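PDB 1VL4: PmbA-related protein from Thermotoga maritima, which is of uncertain function but belongs to the PmbA/TldD family (peptidase U62), whose members are generally assigned metallopeptidase activity. Local coordinates for residues F43-L47 with K131-K136; E117-F123 with A202-L208; G196-E200 with E212-A217. All coordinates share one frame; numbering follows the deposited sequence.

Contact 1: F43-L47 with K131-K136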
loop_
_atom_site.group_PDB
_atom_site.type_symbol
_atom_site.label_atom_id
_atom_site.label_comp_id
_atom_site.label_asym_id
_atom_site.label_seq_id
_atom_site.Cartn_x
_atom_site.Cartn_y
_atom_site.Cartn_z
ATOM N N PHE A 43 3.190 -18.683 -3.124
ATOM C CA PHE A 43 2.940 -19.274 -1.889
ATOM C C PHE A 43 3.765 -18.540 -0.859
ATOM O O PHE A 43 4.952 -18.361 -1.034
ATOM C CB PHE A 43 3.300 -20.748 -1.918
ATOM C CG PHE A 43 3.005 -21.434 -0.634
ATOM C CD1 PHE A 43 3.920 -21.385 0.424
ATOM C CD2 PHE A 43 1.805 -22.077 -0.430
ATOM C CE1 PHE A 43 3.657 -21.972 1.603
ATOM C CE2 PHE A 43 1.536 -22.693 0.813
ATOM C CZ PHE A 43 2.470 -22.613 1.825
ATOM N N SER A 44 3.130 -18.114 0.219
ATOM C CA SER A 44 3.866 -17.490 1.296
ATOM C C SER A 44 3.367 -17.956 2.629
ATOM O O SER A 44 2.221 -18.350 2.754
ATOM C CB SER A 44 3.665 -15.981 1.227
ATOM O OG SER A 44 2.335 -15.645 1.539
ATOM N N LEU A 45 4.239 -17.911 3.620
ATOM C CA LEU A 45 3.895 -18.153 4.958
ATOM C C LEU A 45 4.712 -17.338 5.979
ATOM O O LEU A 45 5.899 -16.990 5.753
ATOM C CB LEU A 45 3.938 -19.630 5.270
ATOM C CG LEU A 45 5.260 -20.337 5.314
ATOM C CD1 LEU A 45 5.928 -20.100 6.683
ATOM C CD2 LEU A 45 5.012 -21.828 5.094
ATOM N N ARG A 46 4.034 -17.029 7.086
ATOM C CA ARG A 46 4.635 -16.254 8.193
ATOM C C ARG A 46 4.392 -16.924 9.499
ATOM O O ARG A 46 3.257 -17.310 9.798
ATOM C CB ARG A 46 4.045 -14.860 8.193
ATOM C CG ARG A 46 4.567 -13.928 9.264
ATOM C CD ARG A 46 3.854 -12.565 9.178
ATOM N NE ARG A 46 2.728 -12.462 10.123
ATOM C CZ ARG A 46 1.683 -11.642 9.981
ATOM N NH1 ARG A 46 1.562 -10.852 8.911
ATOM N NH2 ARG A 46 0.734 -11.623 10.904
ATOM N N LEU A 47 5.473 -17.114 10.250
ATOM C CA LEU A 47 5.427 -17.526 11.631
ATOM C C LEU A 47 5.591 -16.280 12.507
ATOM O O LEU A 47 6.435 -15.425 12.251
ATOM C CB LEU A 47 6.571 -18.495 11.945
ATOM C CG LEU A 47 6.807 -19.639 10.964
ATOM C CD1 LEU A 47 7.857 -20.551 11.590
ATOM C CD2 LEU A 47 5.510 -20.413 10.685
ATOM N N LYS A 131 8.251 -26.579 2.651
ATOM C CA LYS A 131 8.290 -25.122 2.819
ATOM C C LYS A 131 8.114 -24.768 4.279
ATOM O O LYS A 131 8.891 -23.973 4.797
ATOM C CB LYS A 131 7.212 -24.443 1.956
ATOM C CG LYS A 131 7.366 -24.754 0.490
ATOM C CD LYS A 131 6.297 -24.118 -0.358
ATOM C CE LYS A 131 6.206 -24.710 -1.754
ATOM N NZ LYS A 131 5.629 -23.750 -2.810
ATOM N N MET A 132 7.156 -25.427 4.975
ATOM C CA MET A 132 6.940 -25.163 6.363
ATOM C C MET A 132 8.188 -25.499 7.134
ATOM O O MET A 132 8.566 -24.760 8.049
ATOM C CB MET A 132 5.769 -25.988 6.925
ATOM C CG MET A 132 4.432 -25.573 6.399
ATOM S SD MET A 132 3.186 -26.882 6.700
ATOM C CE MET A 132 3.366 -27.110 8.472
ATOM N N ASP A 133 8.819 -26.617 6.783
ATOM C CA ASP A 133 9.990 -27.100 7.538
ATOM C C ASP A 133 11.180 -26.124 7.388
ATOM O O ASP A 133 11.902 -25.887 8.357
ATOM C CB ASP A 133 10.378 -28.534 7.135
ATOM C CG ASP A 133 9.431 -29.614 7.724
ATOM O OD1 ASP A 133 8.696 -29.362 8.705
ATOM O OD2 ASP A 133 9.418 -30.747 7.199
ATOM N N MET A 134 11.338 -25.516 6.218
ATOM C CA MET A 134 12.301 -24.425 6.051
ATOM C C MET A 134 12.099 -23.230 7.024
ATOM O O MET A 134 13.057 -22.727 7.629
ATOM C CB MET A 134 12.325 -23.920 4.604
ATOM C CG MET A 134 12.895 -24.938 3.648
ATOM S SD MET A 134 12.923 -24.406 1.884
ATOM C CE MET A 134 14.314 -23.380 1.953
ATOM N N ALA A 135 10.862 -22.755 7.118
ATOM C CA ALA A 135 10.506 -21.669 8.026
ATOM C C ALA A 135 10.720 -22.058 9.489
ATOM O O ALA A 135 11.337 -21.300 10.243
ATOM C CB ALA A 135 9.072 -21.237 7.756
ATOM N N LYS A 136 10.237 -23.231 9.899
ATOM C CA LYS A 136 10.472 -23.755 11.247
ATOM C C LYS A 136 11.946 -23.945 11.608
ATOM O O LYS A 136 12.357 -23.720 12.749
ATOM C CB LYS A 136 9.707 -25.074 11.479
ATOM C CG LYS A 136 8.208 -24.985 11.306
ATOM C CD LYS A 136 7.550 -26.344 11.489
ATOM C CE LYS A 136 6.027 -26.241 11.670
ATOM N NZ LYS A 136 5.321 -27.516 11.290
#

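Contact 2: E117-F123 with A202-L208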
loop_
_atom_site.group_PDB
_atom_site.type_symbol
_atom_site.label_atom_id
_atom_site.label_comp_id
_atom_site.label_asym_id
_atom_site.label_seq_id
_atom_site.Cartn_x
_atom_site.Cartn_y
_atom_site.Cartn_z
ATOM N N GLU A 117 18.538 -17.373 -17.435
ATOM C CA GLU A 117 17.924 -18.484 -16.708
ATOM C C GLU A 117 17.166 -17.949 -15.503
ATOM O O GLU A 117 17.633 -18.007 -14.394
ATOM C CB GLU A 117 18.940 -19.615 -16.336
ATOM C CG GLU A 117 18.141 -20.921 -16.058
ATOM C CD GLU A 117 18.910 -22.097 -15.435
ATOM O OE1 GLU A 117 19.869 -21.890 -14.649
ATOM O OE2 GLU A 117 18.482 -23.240 -15.713
ATOM N N THR A 118 16.001 -17.380 -15.768
ATOM C CA THR A 118 15.172 -16.749 -14.763
ATOM C C THR A 118 14.154 -17.749 -14.223
ATOM O O THR A 118 13.570 -17.503 -13.201
ATOM C CB THR A 118 14.439 -15.512 -15.341
ATOM O OG1 THR A 118 13.775 -15.858 -16.578
ATOM C CG2 THR A 118 15.442 -14.406 -15.638
ATOM N N TYR A 119 13.995 -18.888 -14.889
ATOM C CA TYR A 119 13.025 -19.880 -14.429
ATOM C C TYR A 119 13.758 -21.165 -14.253
ATOM O O TYR A 119 14.234 -21.729 -15.218
ATOM C CB TYR A 119 11.913 -20.042 -15.454
ATOM C CG TYR A 119 10.970 -21.137 -15.072
ATOM C CD1 TYR A 119 10.105 -20.974 -13.967
ATOM C CD2 TYR A 119 11.021 -22.373 -15.690
ATOM C CE1 TYR A 119 9.255 -22.014 -13.580
ATOM C CE2 TYR A 119 10.183 -23.411 -15.290
ATOM C CZ TYR A 119 9.309 -23.226 -14.231
ATOM O OH TYR A 119 8.464 -24.273 -13.834
ATOM N N VAL A 120 13.831 -21.643 -13.030
ATOM C CA VAL A 120 14.480 -22.933 -12.761
ATOM C C VAL A 120 13.502 -24.064 -12.538
ATOM O O VAL A 120 13.777 -25.141 -12.978
ATOM C CB VAL A 120 15.505 -22.787 -11.621
ATOM C CG1 VAL A 120 16.160 -24.114 -11.277
ATOM C CG2 VAL A 120 16.584 -21.771 -12.060
ATOM N N GLY A 121 12.379 -23.841 -11.869
ATOM C CA GLY A 121 11.385 -24.895 -11.685
ATOM C C GLY A 121 11.518 -25.735 -10.427
ATOM O O GLY A 121 10.777 -26.669 -10.233
ATOM N N ARG A 122 12.450 -25.421 -9.551
ATOM C CA ARG A 122 12.622 -26.237 -8.368
ATOM C C ARG A 122 11.733 -25.833 -7.176
ATOM O O ARG A 122 11.352 -26.696 -6.410
ATOM C CB ARG A 122 14.091 -26.300 -7.986
ATOM C CG ARG A 122 14.945 -26.984 -9.089
ATOM C CD ARG A 122 16.330 -27.309 -8.639
ATOM N NE ARG A 122 16.308 -28.170 -7.468
ATOM C CZ ARG A 122 16.112 -29.488 -7.495
ATOM N NH1 ARG A 122 15.900 -30.126 -8.650
ATOM N NH2 ARG A 122 16.116 -30.181 -6.351
ATOM N N PHE A 123 11.383 -24.557 -7.027
ATOM C CA PHE A 123 10.495 -24.167 -5.900
ATOM C C PHE A 123 9.150 -24.895 -6.034
ATOM O O PHE A 123 8.589 -25.365 -5.047
ATOM C CB PHE A 123 10.310 -22.615 -5.813
ATOM C CG PHE A 123 11.369 -21.933 -5.010
ATOM C CD1 PHE A 123 11.373 -22.051 -3.623
ATOM C CD2 PHE A 123 12.397 -21.204 -5.643
ATOM C CE1 PHE A 123 12.372 -21.466 -2.862
ATOM C CE2 PHE A 123 13.379 -20.614 -4.899
ATOM C CZ PHE A 123 13.389 -20.721 -3.516
ATOM N N ALA A 202 16.660 -16.214 -3.445
ATOM C CA ALA A 202 17.151 -17.353 -4.180
ATOM C C ALA A 202 16.283 -17.687 -5.404
ATOM O O ALA A 202 15.063 -17.496 -5.418
ATOM C CB ALA A 202 17.206 -18.549 -3.269
ATOM N N ARG A 203 16.937 -18.253 -6.405
ATOM C CA ARG A 203 16.285 -18.803 -7.603
ATOM C C ARG A 203 15.874 -20.262 -7.361
ATOM O O ARG A 203 14.938 -20.799 -7.973
ATOM C CB ARG A 203 17.280 -18.687 -8.769
ATOM C CG ARG A 203 16.657 -18.986 -10.087
ATOM C CD ARG A 203 16.057 -17.835 -10.765
ATOM N NE ARG A 203 16.896 -16.615 -10.913
ATOM C CZ ARG A 203 16.344 -15.447 -11.238
ATOM N NH1 ARG A 203 15.059 -15.395 -11.522
ATOM N NH2 ARG A 203 17.049 -14.345 -11.337
ATOM N N THR A 204 16.584 -20.945 -6.461
ATOM C CA THR A 204 16.249 -22.324 -6.144
ATOM C C THR A 204 16.224 -22.532 -4.603
ATOM O O THR A 204 16.893 -21.803 -3.889
ATOM C CB THR A 204 17.291 -23.253 -6.786
ATOM O OG1 THR A 204 16.861 -24.616 -6.672
ATOM C CG2 THR A 204 18.591 -23.126 -6.083
ATOM N N PRO A 205 15.462 -23.522 -4.113
ATOM C CA PRO A 205 15.395 -23.732 -2.678
ATOM C C PRO A 205 16.760 -24.074 -2.045
ATOM O O PRO A 205 17.020 -23.742 -0.890
ATOM C CB PRO A 205 14.426 -24.897 -2.533
ATOM C CG PRO A 205 13.862 -25.131 -3.827
ATOM C CD PRO A 205 14.547 -24.411 -4.854
ATOM N N GLU A 206 17.639 -24.673 -2.842
ATOM C CA GLU A 206 18.946 -25.147 -2.403
ATOM C C GLU A 206 19.788 -23.997 -2.030
ATOM O O GLU A 206 20.739 -24.139 -1.259
ATOM C CB GLU A 206 19.653 -25.875 -3.554
ATOM C CG GLU A 206 19.153 -27.267 -3.770
ATOM C CD GLU A 206 17.784 -27.337 -4.374
ATOM O OE1 GLU A 206 17.446 -26.518 -5.280
ATOM O OE2 GLU A 206 17.050 -28.247 -3.946
ATOM N N ASP A 207 19.468 -22.827 -2.562
ATOM C CA ASP A 207 20.246 -21.679 -2.199
ATOM C C ASP A 207 19.768 -20.903 -1.001
ATOM O O ASP A 207 20.323 -19.841 -0.703
ATOM C CB ASP A 207 20.374 -20.789 -3.385
ATOM C CG ASP A 207 21.234 -21.442 -4.486
ATOM O OD1 ASP A 207 21.979 -22.486 -4.233
ATOM O OD2 ASP A 207 21.116 -20.913 -5.594
ATOM N N LEU A 208 18.768 -21.448 -0.318
ATOM C CA LEU A 208 18.300 -20.911 0.939
ATOM C C LEU A 208 18.881 -21.796 2.007
ATOM O O LEU A 208 18.785 -23.000 1.919
ATOM C CB LEU A 208 16.764 -20.930 1.046
ATOM C CG LEU A 208 16.036 -20.016 0.038
ATOM C CD1 LEU A 208 14.532 -20.134 0.139
ATOM C CD2 LEU A 208 16.435 -18.564 0.119
HETATM O O HOH W 1 14.556 -28.438 -4.257
HETATM O O HOH W 2 13.238 -22.690 -8.594
#

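Contact 3: G196-E200 with E212-A217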
loop_
_atom_site.group_PDB
_atom_site.type_symbol
_atom_site.label_atom_id
_atom_site.label_comp_id
_atom_site.label_asym_id
_atom_site.label_seq_id
_atom_site.Cartn_x
_atom_site.Cartn_y
_atom_site.Cartn_z
ATOM N N GLY A 196 17.363 -7.706 15.342
ATOM C CA GLY A 196 18.250 -8.131 14.285
ATOM C C GLY A 196 17.382 -8.850 13.260
ATOM O O GLY A 196 16.313 -9.377 13.598
ATOM N N SER A 197 17.808 -8.819 12.006
ATOM C CA SER A 197 17.146 -9.608 10.970
ATOM C C SER A 197 18.110 -10.002 9.871
ATOM O O SER A 197 19.242 -9.464 9.761
ATOM C CB SER A 197 15.938 -8.866 10.410
ATOM O OG SER A 197 16.266 -7.742 9.615
ATOM N N TRP A 198 17.701 -10.989 9.084
ATOM C CA TRP A 198 18.477 -11.394 7.929
ATOM C C TRP A 198 17.526 -12.043 6.917
ATOM O O TRP A 198 16.538 -12.650 7.313
ATOM C CB TRP A 198 19.587 -12.385 8.353
ATOM C CG TRP A 198 20.646 -12.539 7.319
ATOM C CD1 TRP A 198 20.804 -13.557 6.449
ATOM C CD2 TRP A 198 21.664 -11.584 7.012
ATOM N NE1 TRP A 198 21.850 -13.298 5.596
ATOM C CE2 TRP A 198 22.414 -12.107 5.943
ATOM C CE3 TRP A 198 22.029 -10.352 7.559
ATOM C CZ2 TRP A 198 23.501 -11.442 5.400
ATOM C CZ3 TRP A 198 23.124 -9.693 7.028
ATOM C CH2 TRP A 198 23.843 -10.244 5.965
ATOM N N TYR A 199 17.854 -11.933 5.629
ATOM C CA TYR A 199 17.108 -12.602 4.563
ATOM C C TYR A 199 18.077 -13.118 3.518
ATOM O O TYR A 199 19.231 -12.620 3.377
ATOM C CB TYR A 199 16.095 -11.653 3.880
ATOM C CG TYR A 199 16.738 -10.499 3.151
ATOM C CD1 TYR A 199 17.134 -10.595 1.804
ATOM C CD2 TYR A 199 16.979 -9.315 3.807
ATOM C CE1 TYR A 199 17.795 -9.492 1.169
ATOM C CE2 TYR A 199 17.616 -8.244 3.186
ATOM C CZ TYR A 199 18.029 -8.342 1.892
ATOM O OH TYR A 199 18.636 -7.231 1.360
ATOM N N GLU A 200 17.619 -14.117 2.783
ATOM C CA GLU A 200 18.295 -14.534 1.540
ATOM C C GLU A 200 17.219 -14.548 0.418
ATOM O O GLU A 200 16.062 -14.889 0.651
ATOM C CB GLU A 200 18.949 -15.912 1.705
ATOM C CG GLU A 200 20.335 -15.937 2.434
ATOM C CD GLU A 200 20.811 -17.351 2.961
ATOM O OE1 GLU A 200 20.297 -18.430 2.526
ATOM O OE2 GLU A 200 21.746 -17.349 3.829
ATOM N N GLU A 212 21.273 -21.015 8.623
ATOM C CA GLU A 212 22.139 -19.833 8.626
ATOM C C GLU A 212 21.358 -18.518 8.732
ATOM O O GLU A 212 21.828 -17.548 9.351
ATOM C CB GLU A 212 23.014 -19.816 7.387
ATOM C CG GLU A 212 23.888 -18.564 7.257
ATOM C CD GLU A 212 24.846 -18.374 8.466
ATOM O OE1 GLU A 212 25.114 -19.337 9.220
ATOM O OE2 GLU A 212 25.344 -17.251 8.653
ATOM N N ILE A 213 20.183 -18.474 8.112
ATOM C CA ILE A 213 19.380 -17.274 8.129
ATOM C C ILE A 213 18.899 -16.957 9.553
ATOM O O ILE A 213 18.912 -15.799 9.976
ATOM C CB ILE A 213 18.151 -17.365 7.162
ATOM C CG1 ILE A 213 18.622 -17.281 5.711
ATOM C CG2 ILE A 213 17.144 -16.233 7.444
ATOM C CD1 ILE A 213 17.609 -17.777 4.667
ATOM N N GLY A 214 18.410 -17.974 10.257
ATOM C CA GLY A 214 17.979 -17.814 11.640
ATOM C C GLY A 214 19.145 -17.447 12.546
ATOM O O GLY A 214 19.035 -16.556 13.375
ATOM N N LYS A 215 20.260 -18.136 12.352
ATOM C CA LYS A 215 21.517 -17.875 13.113
ATOM C C LYS A 215 21.996 -16.413 12.918
ATOM O O LYS A 215 22.245 -15.703 13.890
ATOM C CB LYS A 215 22.583 -18.869 12.657
ATOM C CG LYS A 215 23.880 -18.856 13.477
ATOM C CD LYS A 215 25.024 -19.569 12.764
ATOM C CE LYS A 215 26.186 -19.897 13.717
ATOM N NZ LYS A 215 27.482 -20.041 12.970
ATOM N N ARG A 216 22.102 -15.947 11.666
ATOM C CA ARG A 216 22.374 -14.518 11.419
ATOM C C ARG A 216 21.407 -13.498 12.031
ATOM O O ARG A 216 21.855 -12.474 12.503
ATOM C CB ARG A 216 22.571 -14.206 9.941
ATOM C CG ARG A 216 23.700 -15.007 9.404
ATOM C CD ARG A 216 24.565 -14.326 8.380
ATOM N NE ARG A 216 24.520 -15.002 7.086
ATOM C CZ ARG A 216 25.464 -14.898 6.149
ATOM N NH1 ARG A 216 26.548 -14.148 6.351
ATOM N NH2 ARG A 216 25.321 -15.536 4.998
ATOM N N ALA A 217 20.108 -13.756 12.002
ATOM C CA ALA A 217 19.166 -12.867 12.610
ATOM C C ALA A 217 19.457 -12.716 14.116
ATOM O O ALA A 217 19.442 -11.590 14.656
ATOM C CB ALA A 217 17.755 -13.386 12.362
#

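Contact 1: F43-L47 with K131-K136
The ring of Phe43 is flanked by Lys131, whose aliphatic chain runs obliquely past it with CD 3.7 Å from CD1, while Leu45 CD2 of the same strand lies in plane at the ring's edge. This is helix-on-sheet packing: helix 128-143 rests on the long antiparallel sheet, its segment axis 9.4 Å from that of 43-47 and inclined by 34°. Strand alternation turns Phe43, Leu45 and Leu47 toward the helix, which answers with Lys131, Met132 and Ala135.

Extended beyond CG, the Lys131 chain brings a single methylene, CD, to the ring and carries the ammonium on to a salt bridge with Asp158 on the adjoining strand 148-167. NZ stands 3.9 Å from Phe43 CB on the way. Replacing this lysine by alanine would remove the chain that flanks Phe43 and is likely to leave the Asp158 carboxylate without its mate.

Leu45 divides its methyl groups between two helix residues. With CG set between the backbone N and the carbonyl carbon (chi1 70°), it sends CD1 to Ala135 CB at 3.5 Å and CD2 to Met132 CG at 4.0 Å, the leucine and methionine side chains meeting at about a right angle. Asn94 and Val97 of the second subunit pack on Phe43 and Met132, respectively, so the contact reaches the interface with that subunit. Leu47 reaches Ala135 with one branch, CD1 lying 4.1 Å from Ala135 CB and 3.8 Å from Ala135 O.

Contact 2: E117-F123 with A202-L208
Arg122 grips Glu206 side-on through two nitrogens, NE to OE1 at 3.0 Å and NH2 to OE2 at 3.2 Å, in a bidentate salt bridge between two loops of the long antiparallel sheet and its helices: that of Glu206 leaves edge strand 194-202 for helix 210-223, and that of Arg122 leads into helix 128-143. Both oxygens lie near the guanidinium plane, but the carboxylate is turned 60° against it and is approached from above its own plane. A water spans the same pair, donating to Glu206 OE2 and accepting weakly from Arg122 NH2.

Farther along, Arg203 bends at chi2 and chi3 so that its guanidinium lies face-on to Thr118 CA and Glu117 O; NH1 gives Thr118 O a weak bond, while NE and NH2 bond the carbonyl oxygens of Pro289 and His288. Val120 CG2 packs on Arg203 CG. A second water, between Phe123 N and Arg203 O, joins the backbones.

The buried centre is Phe123. Leu208 CD1 meets the edge of its ring, and Pro205 lies over one face in a CH-pi contact, CD standing 3.8 Å from the Phe123 ring centroid and only 5° off the normal.

Contact 3: G196-E200 with E212-A217
Strand 196-200 and helix 212-217 run nearly antiparallel, at 154°, with their segment axes as close as 6.6 Å, and Ser197 CA approaches Ala217 CA to 4.2 Å. Such closeness is consistent with the small residues here: a side chain on Gly196 would point at the helix and collide with Ala217 O, and Ala217 presents just a methyl group to the strand.

Trp198 carries much of the interface. Its CG lies anti to the backbone N (chi1 -164°), which sets the indole against Arg216. Arg216 CB sits over the face in a CH-pi contact, 4.0 Å from the centroid of the Trp198 five-membered ring, and the chain then bends to carry the guanidinium along the same face, 25° from parallel, with NE 3.5 Å from Trp198 NE1. Glu200 OE2 lies at the guanidinium edge, 4.2 Å from Arg216 NH2, too far for a salt bridge though the opposite charges probably attract.

Ile213 lies against the Glu200 side chain, with CD1 3.5 Å from Glu200 OE1 and CG2 against the carbonyl oxygen of Trp198. Glu200 OE1 is held by the backbone N of Asn209, whose own side chain receives a bond from Glu212 N.

Strand 194-202, outermost at one side of its sheet within the chain, pairs with strand 172-188, where Leu182 meets Ile213; Trp198 touches Thr242 on helix 241-247, and its ring makes a cation-pi interaction with Lys427.

In the fold
Contacts 1 and 3 both lay a helix on the same six-stranded antiparallel sheet, helix 128-143 on the interior strand 32-48 and helix 210-223 on the edge strand 194-202. Contact 1 is the more buried and mainly apolar, whereas contact 3 is partly exposed and mixes aromatic, aliphatic and charged groups. Contact 2, between loops, has exposed ion pairing at one side and a buried aromatic centre. It touches both others: Met134 of helix 128-143 packs on Leu208, and Glu200 OE1 of contact 3 lies beside Asp207 and Leu208. Only contact 1 also meets the second subunit.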